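Local coordinates for uncharacterized protein (Wolinella succinogenes, PDB 3JYG) that is of unknown function but belongs to the 6-pyruvoyl tetrahydropterin synthase family and binds a zinc ion through three histidines, at residues L149-L152 against R153-Q157; V104-E107 against E108-R112; F81-D84 against I85-L89; F69-F72 against I73-L77. One frame throughout, in Å; residues are numbered along the deposited sequence.

Interaction 1 of 4, residues L149-L152 against R153-Q157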
loop_
_atom_site.group_PDB
_atom_site.type_symbol
_atom_site.label_atom_id
_atom_site.label_comp_id
_atom_site.label_asym_id
_atom_site.label_seq_id
_atom_site.Cartn_x
_atom_site.Cartn_y
_atom_site.Cartn_z
ATOM N N LEU A 149 -17.722 4.243 -2.080
ATOM C CA LEU A 149 -17.547 4.385 -3.528
ATOM C C LEU A 149 -18.813 4.982 -4.216
ATOM O O LEU A 149 -18.708 5.956 -4.992
ATOM C CB LEU A 149 -17.129 3.035 -4.184
ATOM C CG LEU A 149 -16.945 3.063 -5.704
ATOM C CD1 LEU A 149 -15.866 4.014 -6.174
ATOM C CD2 LEU A 149 -16.634 1.645 -6.197
ATOM N N GLU A 150 -20.004 4.442 -3.915
ATOM C CA GLU A 150 -21.227 5.002 -4.527
ATOM C C GLU A 150 -21.387 6.463 -4.182
ATOM O O GLU A 150 -21.733 7.294 -5.040
ATOM C CB GLU A 150 -22.498 4.308 -4.051
ATOM C CG GLU A 150 -22.603 2.891 -4.400
ATOM C CD GLU A 150 -24.072 2.411 -4.368
ATOM O OE1 GLU A 150 -24.830 2.806 -3.447
ATOM O OE2 GLU A 150 -24.460 1.646 -5.268
ATOM N N LEU A 151 -21.158 6.781 -2.908
ATOM C CA LEU A 151 -21.325 8.121 -2.433
ATOM C C LEU A 151 -20.379 9.096 -3.206
ATOM O O LEU A 151 -20.791 10.164 -3.682
ATOM C CB LEU A 151 -21.080 8.132 -0.913
ATOM C CG LEU A 151 -21.072 9.480 -0.191
ATOM C CD1 LEU A 151 -22.349 10.241 -0.575
ATOM C CD2 LEU A 151 -21.054 9.209 1.299
ATOM N N LEU A 152 -19.118 8.693 -3.353
ATOM C CA LEU A 152 -18.113 9.518 -4.011
ATOM C C LEU A 152 -18.415 9.609 -5.490
ATOM O O LEU A 152 -18.357 10.689 -6.060
ATOM C CB LEU A 152 -16.701 8.953 -3.786
ATOM C CG LEU A 152 -16.175 9.081 -2.348
ATOM C CD1 LEU A 152 -15.166 7.995 -2.060
ATOM C CD2 LEU A 152 -15.544 10.471 -2.138
ATOM N N ARG A 153 -18.749 8.497 -6.127
ATOM C CA ARG A 153 -19.071 8.594 -7.572
ATOM C C ARG A 153 -20.168 9.599 -7.866
ATOM O O ARG A 153 -20.094 10.301 -8.875
ATOM C CB ARG A 153 -19.417 7.247 -8.207
ATOM C CG ARG A 153 -18.206 6.331 -8.381
ATOM C CD ARG A 153 -18.668 4.926 -8.721
ATOM N NE ARG A 153 -19.161 4.872 -10.098
ATOM C CZ ARG A 153 -19.763 3.823 -10.674
ATOM N NH1 ARG A 153 -20.011 2.671 -10.004
ATOM N NH2 ARG A 153 -20.156 3.952 -11.929
ATOM N N SER A 154 -21.156 9.705 -6.978
ATOM C CA SER A 154 -22.336 10.534 -7.269
ATOM C C SER A 154 -22.085 12.003 -7.049
ATOM O O SER A 154 -22.849 12.841 -7.549
ATOM C CB SER A 154 -23.547 10.071 -6.447
ATOM O OG SER A 154 -23.385 10.411 -5.089
ATOM N N ARG A 155 -21.021 12.316 -6.310
ATOM C CA ARG A 155 -20.651 13.706 -5.949
ATOM C C ARG A 155 -19.455 14.336 -6.717
ATOM O O ARG A 155 -19.431 15.550 -6.874
ATOM C CB ARG A 155 -20.343 13.809 -4.436
ATOM C CG ARG A 155 -21.462 13.359 -3.499
ATOM C CD ARG A 155 -22.688 14.255 -3.601
ATOM N NE ARG A 155 -23.232 14.586 -2.276
ATOM C CZ ARG A 155 -23.982 13.770 -1.527
ATOM N NH1 ARG A 155 -24.288 12.542 -1.948
ATOM N NH2 ARG A 155 -24.427 14.186 -0.348
ATOM N N ILE A 156 -18.455 13.566 -7.161
ATOM C CA ILE A 156 -17.202 14.198 -7.655
ATOM C C ILE A 156 -17.172 14.723 -9.106
ATOM O O ILE A 156 -16.201 15.377 -9.525
ATOM C CB ILE A 156 -15.880 13.322 -7.420
ATOM C CG1 ILE A 156 -16.018 11.936 -8.050
ATOM C CG2 ILE A 156 -15.494 13.260 -5.931
ATOM C CD1 ILE A 156 -15.862 11.911 -9.560
ATOM N N GLN A 157 -18.217 14.437 -9.870
ATOM C CA GLN A 157 -18.370 14.985 -11.217
ATOM C C GLN A 157 -17.873 16.424 -11.461
ATOM O O GLN A 157 -17.087 16.639 -12.360
ATOM C CB GLN A 157 -19.824 14.894 -11.638
ATOM C CG GLN A 157 -20.005 14.891 -13.122
ATOM C CD GLN A 157 -21.049 13.873 -13.524
ATOM O OE1 GLN A 157 -21.119 12.769 -12.941
ATOM N NE2 GLN A 157 -21.865 14.219 -14.527
#

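Interaction 2 of 4, residues V104-E107 against E108-R112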
loop_
_atom_site.group_PDB
_atom_site.type_symbol
_atom_site.label_atom_id
_atom_site.label_comp_id
_atom_site.label_asym_id
_atom_site.label_seq_id
_atom_site.Cartn_x
_atom_site.Cartn_y
_atom_site.Cartn_z
ATOM N N VAL A 104 -34.899 8.772 9.971
ATOM C CA VAL A 104 -34.742 9.882 9.062
ATOM C C VAL A 104 -33.613 9.528 8.094
ATOM O O VAL A 104 -32.450 9.483 8.495
ATOM C CB VAL A 104 -34.431 11.181 9.861
ATOM C CG1 VAL A 104 -34.461 12.410 8.923
ATOM C CG2 VAL A 104 -35.397 11.326 11.086
ATOM N N TRP A 105 -33.961 9.265 6.823
ATOM C CA TRP A 105 -32.983 8.793 5.828
ATOM C C TRP A 105 -32.388 9.987 5.203
ATOM O O TRP A 105 -33.100 10.882 4.793
ATOM C CB TRP A 105 -33.623 7.924 4.728
ATOM C CG TRP A 105 -34.056 6.683 5.293
ATOM C CD1 TRP A 105 -35.281 6.418 5.828
ATOM C CD2 TRP A 105 -33.260 5.508 5.486
ATOM N NE1 TRP A 105 -35.310 5.141 6.332
ATOM C CE2 TRP A 105 -34.084 4.559 6.149
ATOM C CE3 TRP A 105 -31.936 5.163 5.168
ATOM C CZ2 TRP A 105 -33.648 3.306 6.487
ATOM C CZ3 TRP A 105 -31.488 3.892 5.508
ATOM C CH2 TRP A 105 -32.347 2.985 6.181
HETATM N N MSE A 106 -31.075 9.995 5.117
HETATM C CA MSE A 106 -30.370 11.131 4.561
HETATM C C MSE A 106 -30.037 10.806 3.127
HETATM O O MSE A 106 -30.125 9.659 2.713
HETATM C CB MSE A 106 -29.114 11.384 5.392
HETATM C CG MSE A 106 -29.416 11.267 6.880
HETATM SE SE MSE A 106 -30.696 12.681 7.348
HETATM C CE MSE A 106 -30.811 12.308 9.276
ATOM N N GLU A 107 -29.638 11.812 2.373
ATOM C CA GLU A 107 -29.296 11.596 0.963
ATOM C C GLU A 107 -28.194 10.514 0.768
ATOM O O GLU A 107 -28.297 9.698 -0.142
ATOM C CB GLU A 107 -28.890 12.912 0.307
ATOM C CG GLU A 107 -30.046 13.737 -0.240
ATOM C CD GLU A 107 -29.681 14.367 -1.593
ATOM O OE1 GLU A 107 -28.571 14.967 -1.705
ATOM O OE2 GLU A 107 -30.486 14.235 -2.558
ATOM N N GLU A 108 -27.190 10.477 1.648
ATOM C CA GLU A 108 -26.043 9.550 1.471
ATOM C C GLU A 108 -26.390 8.070 1.656
ATOM O O GLU A 108 -25.532 7.228 1.530
ATOM C CB GLU A 108 -24.848 9.922 2.374
ATOM C CG GLU A 108 -24.293 11.327 2.159
ATOM C CD GLU A 108 -25.183 12.428 2.709
ATOM O OE1 GLU A 108 -26.212 12.146 3.356
ATOM O OE2 GLU A 108 -24.851 13.600 2.478
ATOM N N GLY A 109 -27.640 7.778 1.993
ATOM C CA GLY A 109 -28.098 6.403 2.183
ATOM C C GLY A 109 -27.793 5.849 3.573
ATOM O O GLY A 109 -27.397 4.693 3.698
ATOM N N TYR A 110 -27.907 6.661 4.621
ATOM C CA TYR A 110 -27.955 6.107 5.977
ATOM C C TYR A 110 -29.113 6.830 6.659
ATOM O O TYR A 110 -29.677 7.806 6.098
ATOM C CB TYR A 110 -26.642 6.318 6.781
ATOM C CG TYR A 110 -26.453 7.777 7.096
ATOM C CD1 TYR A 110 -25.972 8.649 6.121
ATOM C CD2 TYR A 110 -26.894 8.312 8.316
ATOM C CE1 TYR A 110 -25.849 10.004 6.364
ATOM C CE2 TYR A 110 -26.770 9.685 8.580
ATOM C CZ TYR A 110 -26.243 10.516 7.596
ATOM O OH TYR A 110 -26.144 11.870 7.829
ATOM N N ALA A 111 -29.467 6.321 7.830
ATOM C CA ALA A 111 -30.467 6.943 8.678
ATOM C C ALA A 111 -30.004 7.199 10.112
ATOM O O ALA A 111 -29.148 6.485 10.661
ATOM C CB ALA A 111 -31.774 6.121 8.676
ATOM N N ARG A 112 -30.611 8.226 10.702
ATOM C CA ARG A 112 -30.625 8.407 12.152
ATOM C C ARG A 112 -32.048 8.223 12.664
ATOM O O ARG A 112 -33.024 8.353 11.896
ATOM C CB ARG A 112 -30.106 9.783 12.531
ATOM C CG ARG A 112 -28.685 10.017 12.034
ATOM C CD ARG A 112 -28.118 11.268 12.608
ATOM N NE ARG A 112 -27.439 10.919 13.842
ATOM C CZ ARG A 112 -27.607 11.514 15.020
ATOM N NH1 ARG A 112 -28.432 12.559 15.165
ATOM N NH2 ARG A 112 -26.903 11.066 16.041
#

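Interaction 3 of 4, residues F81-D84 against I85-L89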
loop_
_atom_site.group_PDB
_atom_site.type_symbol
_atom_site.label_atom_id
_atom_site.label_comp_id
_atom_site.label_asym_id
_atom_site.label_seq_id
_atom_site.Cartn_x
_atom_site.Cartn_y
_atom_site.Cartn_z
ATOM N N PHE A 81 -22.137 3.496 16.236
ATOM C CA PHE A 81 -22.341 2.080 15.990
ATOM C C PHE A 81 -23.150 1.891 14.657
ATOM O O PHE A 81 -24.305 2.360 14.528
ATOM C CB PHE A 81 -23.067 1.445 17.171
ATOM C CG PHE A 81 -23.218 -0.075 17.062
ATOM C CD1 PHE A 81 -24.174 -0.631 16.200
ATOM C CD2 PHE A 81 -22.466 -0.913 17.879
ATOM C CE1 PHE A 81 -24.343 -2.031 16.074
ATOM C CE2 PHE A 81 -22.618 -2.321 17.803
ATOM C CZ PHE A 81 -23.576 -2.882 16.866
ATOM N N ILE A 82 -22.563 1.184 13.708
ATOM C CA ILE A 82 -23.206 1.029 12.375
ATOM C C ILE A 82 -24.013 -0.270 12.366
ATOM O O ILE A 82 -23.506 -1.349 12.653
ATOM C CB ILE A 82 -22.187 0.982 11.192
ATOM C CG1 ILE A 82 -21.217 2.187 11.239
ATOM C CG2 ILE A 82 -22.943 0.884 9.831
ATOM C CD1 ILE A 82 -20.103 2.139 10.149
ATOM N N ILE A 83 -25.299 -0.153 12.074
ATOM C CA ILE A 83 -26.178 -1.318 12.171
ATOM C C ILE A 83 -27.024 -1.475 10.900
ATOM O O ILE A 83 -27.575 -0.508 10.375
ATOM C CB ILE A 83 -27.044 -1.256 13.412
ATOM C CG1 ILE A 83 -27.737 -2.610 13.672
ATOM C CG2 ILE A 83 -28.051 -0.072 13.281
ATOM C CD1 ILE A 83 -28.541 -2.702 15.046
ATOM N N ASP A 84 -27.087 -2.716 10.401
ATOM C CA ASP A 84 -27.966 -3.046 9.295
ATOM C C ASP A 84 -29.426 -2.866 9.771
ATOM O O ASP A 84 -29.813 -3.362 10.829
ATOM C CB ASP A 84 -27.627 -4.485 8.808
ATOM C CG ASP A 84 -28.422 -4.935 7.562
ATOM O OD1 ASP A 84 -29.365 -4.278 7.111
ATOM O OD2 ASP A 84 -28.084 -6.007 7.021
ATOM N N ILE A 85 -30.212 -2.081 9.019
ATOM C CA ILE A 85 -31.677 -2.078 9.193
ATOM C C ILE A 85 -32.252 -3.505 9.350
ATOM O O ILE A 85 -33.205 -3.698 10.081
ATOM C CB ILE A 85 -32.417 -1.284 8.051
ATOM C CG1 ILE A 85 -33.900 -1.033 8.344
ATOM C CG2 ILE A 85 -32.202 -1.904 6.628
ATOM C CD1 ILE A 85 -34.150 -0.080 9.545
ATOM N N ASP A 86 -31.697 -4.482 8.660
ATOM C CA ASP A 86 -32.259 -5.820 8.734
ATOM C C ASP A 86 -31.544 -6.757 9.641
ATOM O O ASP A 86 -31.735 -7.938 9.546
ATOM C CB ASP A 86 -32.335 -6.446 7.353
ATOM C CG ASP A 86 -33.573 -5.988 6.580
ATOM O OD1 ASP A 86 -34.526 -5.463 7.211
ATOM O OD2 ASP A 86 -33.581 -6.140 5.350
ATOM N N ASP A 87 -30.653 -6.240 10.470
ATOM C CA ASP A 87 -30.070 -7.041 11.534
ATOM C C ASP A 87 -31.216 -7.553 12.404
ATOM O O ASP A 87 -32.061 -6.776 12.819
ATOM C CB ASP A 87 -29.083 -6.158 12.343
ATOM C CG ASP A 87 -28.282 -6.947 13.377
ATOM O OD1 ASP A 87 -28.835 -7.906 13.987
ATOM O OD2 ASP A 87 -27.093 -6.601 13.576
ATOM N N PRO A 88 -31.242 -8.865 12.711
ATOM C CA PRO A 88 -32.305 -9.445 13.555
ATOM C C PRO A 88 -32.350 -8.837 14.958
ATOM O O PRO A 88 -33.383 -8.928 15.649
ATOM C CB PRO A 88 -31.880 -10.904 13.693
ATOM C CG PRO A 88 -31.022 -11.155 12.508
ATOM C CD PRO A 88 -30.317 -9.898 12.196
ATOM N N LEU A 89 -31.231 -8.271 15.399
ATOM C CA LEU A 89 -31.208 -7.583 16.679
ATOM C C LEU A 89 -31.689 -6.146 16.617
ATOM O O LEU A 89 -31.767 -5.485 17.666
ATOM C CB LEU A 89 -29.780 -7.572 17.252
ATOM C CG LEU A 89 -29.230 -8.814 17.913
ATOM C CD1 LEU A 89 -27.792 -8.509 18.413
ATOM C CD2 LEU A 89 -30.140 -9.308 19.064
HETATM O O HOH W 1 -25.800 -4.899 11.739
#

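Interaction 4 of 4, residues F69-F72 against I73-L77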
loop_
_atom_site.group_PDB
_atom_site.type_symbol
_atom_site.label_atom_id
_atom_site.label_comp_id
_atom_site.label_asym_id
_atom_site.label_seq_id
_atom_site.Cartn_x
_atom_site.Cartn_y
_atom_site.Cartn_z
ATOM N N PHE A 69 -15.743 15.232 2.238
ATOM C CA PHE A 69 -15.871 13.809 2.481
ATOM C C PHE A 69 -15.289 13.513 3.852
ATOM O O PHE A 69 -15.849 12.706 4.583
ATOM C CB PHE A 69 -15.180 12.999 1.390
ATOM C CG PHE A 69 -15.234 11.506 1.614
ATOM C CD1 PHE A 69 -16.393 10.795 1.346
ATOM C CD2 PHE A 69 -14.109 10.812 2.038
ATOM C CE1 PHE A 69 -16.443 9.442 1.517
ATOM C CE2 PHE A 69 -14.141 9.445 2.207
ATOM C CZ PHE A 69 -15.313 8.749 1.951
ATOM N N LYS A 70 -14.190 14.207 4.200
ATOM C CA LYS A 70 -13.639 14.206 5.546
ATOM C C LYS A 70 -14.712 14.569 6.577
ATOM O O LYS A 70 -14.861 13.897 7.585
ATOM C CB LYS A 70 -12.469 15.202 5.674
ATOM C CG LYS A 70 -11.651 14.973 6.925
ATOM C CD LYS A 70 -10.276 15.692 6.921
ATOM C CE LYS A 70 -9.364 15.054 7.978
ATOM N NZ LYS A 70 -9.920 15.224 9.347
ATOM N N ARG A 71 -15.461 15.630 6.296
ATOM C CA ARG A 71 -16.481 16.124 7.206
ATOM C C ARG A 71 -17.547 15.058 7.423
ATOM O O ARG A 71 -17.938 14.802 8.549
ATOM C CB ARG A 71 -17.102 17.408 6.673
ATOM C CG ARG A 71 -17.730 18.286 7.788
ATOM C CD ARG A 71 -18.231 19.628 7.222
ATOM N NE ARG A 71 -19.046 19.349 6.050
ATOM C CZ ARG A 71 -19.571 20.253 5.226
ATOM N NH1 ARG A 71 -19.402 21.558 5.433
ATOM N NH2 ARG A 71 -20.275 19.831 4.184
ATOM N N PHE A 72 -18.008 14.461 6.337
ATOM C CA PHE A 72 -18.914 13.322 6.389
ATOM C C PHE A 72 -18.446 12.150 7.292
ATOM O O PHE A 72 -19.160 11.751 8.207
ATOM C CB PHE A 72 -19.242 12.827 4.974
ATOM C CG PHE A 72 -20.098 11.595 4.973
ATOM C CD1 PHE A 72 -21.471 11.688 5.217
ATOM C CD2 PHE A 72 -19.536 10.336 4.808
ATOM C CE1 PHE A 72 -22.283 10.551 5.245
ATOM C CE2 PHE A 72 -20.355 9.182 4.855
ATOM C CZ PHE A 72 -21.731 9.304 5.071
ATOM N N ILE A 73 -17.245 11.648 7.083
ATOM C CA ILE A 73 -16.684 10.623 7.955
ATOM C C ILE A 73 -16.677 11.092 9.420
ATOM O O ILE A 73 -17.078 10.331 10.315
ATOM C CB ILE A 73 -15.228 10.240 7.510
ATOM C CG1 ILE A 73 -15.209 9.617 6.096
ATOM C CG2 ILE A 73 -14.523 9.320 8.538
ATOM C CD1 ILE A 73 -16.002 8.365 5.920
ATOM N N ASP A 74 -16.213 12.324 9.647
ATOM C CA ASP A 74 -16.028 12.888 11.000
ATOM C C ASP A 74 -17.391 13.109 11.700
ATOM O O ASP A 74 -17.568 12.788 12.896
ATOM C CB ASP A 74 -15.236 14.216 10.934
ATOM C CG ASP A 74 -13.712 14.026 10.661
ATOM O OD1 ASP A 74 -13.199 12.871 10.571
ATOM O OD2 ASP A 74 -13.007 15.069 10.502
ATOM N N GLU A 75 -18.357 13.644 10.947
ATOM C CA GLU A 75 -19.626 14.077 11.517
ATOM C C GLU A 75 -20.664 12.984 11.572
ATOM O O GLU A 75 -21.554 13.018 12.451
ATOM C CB GLU A 75 -20.156 15.347 10.830
ATOM C CG GLU A 75 -19.261 16.533 11.231
ATOM C CD GLU A 75 -19.623 17.850 10.627
ATOM O OE1 GLU A 75 -20.668 17.950 9.967
ATOM O OE2 GLU A 75 -18.829 18.816 10.814
ATOM N N VAL A 76 -20.550 12.013 10.651
ATOM C CA VAL A 76 -21.562 10.958 10.535
ATOM C C VAL A 76 -21.164 9.586 11.088
ATOM O O VAL A 76 -21.979 8.964 11.791
ATOM C CB VAL A 76 -22.130 10.823 9.084
ATOM C CG1 VAL A 76 -23.138 9.635 8.997
ATOM C CG2 VAL A 76 -22.771 12.201 8.645
ATOM N N LEU A 77 -19.942 9.131 10.773
ATOM C CA LEU A 77 -19.502 7.776 11.112
ATOM C C LEU A 77 -18.603 7.654 12.335
ATOM O O LEU A 77 -18.632 6.632 12.993
ATOM C CB LEU A 77 -18.822 7.102 9.911
ATOM C CG LEU A 77 -19.611 7.128 8.591
ATOM C CD1 LEU A 77 -18.769 6.471 7.516
ATOM C CD2 LEU A 77 -20.925 6.360 8.737
#

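Interaction 1 of 4, residues L149-L152 against R153-Q157
Leu-149 and Arg-153 stand one helical turn apart in helix 141-155, and their backbones are joined by a nearly straight bond: Arg-153 N lies 2.8 Å from Leu-149 O, with 172° at the hydrogen. The next turn is less regular. Ser-154 N reaches Glu-150 O at 3.1 Å, while Arg-155 N gives a weak bond to Leu-151 O and a shorter one, 3.1 Å, to Leu-152 O, which it meets from above the carbonyl plane. Because Leu-152 O also accepts from Ile-156 N, almost in line with its C=O, it holds two donors. Bonds of i+4 and i+3 type are thus mixed in this last part of the helix. Ser-154 adds a side-chain bond there: its OG, set between its own N and carbonyl carbon (chi1 72°), folds back onto Leu-151 O at 3.0 Å. On the flank, Leu-149 CD1 rests against Arg-153 CD at 3.9 Å, the two chains crossing at a slant. Leu-151 CD1 comes to 3.3 Å from Arg-155 NH1; bends at chi2 and chi3 carry that guanidinium back along the helix, where its NH2 forms a salt bridge with Glu-108. Leu-152 packs on Trp-68 and Phe-69 of helix 67-77, and Leu-149 on Val-163 and Val-166 of strand 162-169.

Interaction 2 of 4, residues V104-E107 against E108-R112
Trp-105 and Ala-111 form the non-hydrogen-bonded pair of a tight antiparallel hairpin, and the methyl of Ala-111 sits squarely on the indole. Its CB is 3.6 Å from the centroid of the Trp-105 six-membered ring and 11° off the normal, a CH-pi contact over the ring centre. A second CH-pi contact is made by selenomethionine Met-106, whose CG lies over one face of the Tyr-110 ring, displaced toward the rim, 3.3 Å from Tyr-110 CZ. A first torsion of 69° puts the phenol between the backbone N and carbonyl carbon of Tyr-110, which brings one ring face against Met-106 CG. Farther out, Met-106 CE approaches Arg-112 CG at 4.2 Å. The backbone fixes these pairings: Val-104 N meets Arg-112 O at 2.7 Å, and a type I turn with a G1-type bulge at Gly-109 (phi 83°) is closed by Gly-109 N on Met-106 O at 3.2 Å and Met-106 N on Tyr-110 O at 2.8 Å. Across the strands, then, the side chains meet by dispersion and CH-pi contact. Glu-108 turns OE1 in over Met-106 CB, 3.6 Å away, while its OE2 forms a salt bridge with Arg-155; the Arg-112 guanidinium leads away to Glu-130, and both bridges tie the hairpin to its surroundings.

Interaction 3 of 4, residues F81-D84 against I85-L89
Asp-84 grips the turn that follows it with both its side chain and its carbonyl. Asp-86 N donates to Asp-84 OD1 at 2.8 Å, almost straight at 170°, although it meets the carboxylate from above its plane. Asp-87 N donates to Asp-84 O at 3.0 Å, again from above the carbonyl plane, and closes a type I beta turn from Asp-84 to Asp-87. With CG anti to the backbone N (chi1 -176°), the Asp-84 carboxylate lies beside its own carbonyl carbon, within reach of the amide two residues on. The methylene of Asp-87 packs on the strand end, its CB 4.0 Å from Ile-83 CG1, with the two side chains crossing at about a right angle. A water bridges the same ends, accepting from Asp-84 N at 2.9 Å and lying 2.8 Å from Asp-87 OD2. The other oxygen, Asp-87 OD1, accepts from Leu-89 N at 2.8 Å on its anti side but tilted out of the carboxylate plane. Outside the turn, Trp-20 NE1 is a neutral donor to Asp-84 OD2. Arg-18 forms a salt bridge with Asp-87 OD1 and Lys-100 one with Asp-86 OD1, probably easing the crowding of acidic groups. What results is an Asx turn overlapping a type I beta turn at the end of strand 80-84, followed by an aspartate capping bond at the approach to helix 90-93.

Interaction 4 of 4, residues F69-F72 against I73-L77
Helix 67-77 packs on the sheet with Phe-69, Phe-72, Ile-73 and Leu-77 buried, and side chains four or five residues apart meet along it. Ile-73 CG1 stands over one face of the Phe-69 ring, offset toward the rim and 4.0 Å from Phe-69 CE2. Val-76 takes a face of the Phe-72 ring in a CH-pi contact, its CB 4.2 Å from the centroid and 27° off the normal. The first torsion of Phe-72 (176°) sends its ring away from the backbone N and alongside its own carbonyl, toward the next turn; Leu-77 CD1 approaches Phe-72 CE2 obliquely at 4.1 Å. Regular i+4 bonds carry this part of the alpha helix, for instance Ile-73 N to Phe-69 O at 3.1 Å and 172°, and Glu-75 N to Arg-71 O at 2.7 Å, with a wider pi-type turn at 73-77. The apolar side is wedged between strands and helix 141-155: Ile-73 touches Phe-13 and Val-46, Phe-69 meets Phe-11 edge-to-face, and Phe-72 packs on Leu-148. Elsewhere, Lys-70 NZ makes a salt bridge to Asp-74 OD2 whose hydrogen bond is weak, 3.3 Å. Glu-75 lays OE2 3.3 Å from Arg-71 CG; its OE1 lies well out of the guanidinium plane, the two charges being merely near each other.

How the interactions relate
Interactions 1, 2 and 4 form one connected cluster, their centres 13 to 16 Å apart. Interaction 4 touches both others: Phe-72 CE2 lies 3.6 Å from Leu-151 CD2 of interaction 1, and Phe-72 CE1 lies 3.8 Å from Tyr-110 CE1 of interaction 2. The salt bridge from Arg-155 NH2 to Glu-108 OE2, 2.9 Å, ties helix 141-155 to the hairpin turn. Interaction 3 stands apart, its nearest atoms about 5 Å from interaction 2 and about 11 Å from interaction 1, though the strands of interactions 2 and 3 share a sheet. It lies toward the metal: the Asp-87 side chain is about 11 Å from the zinc ion bound by His-17, His-40 and His-42.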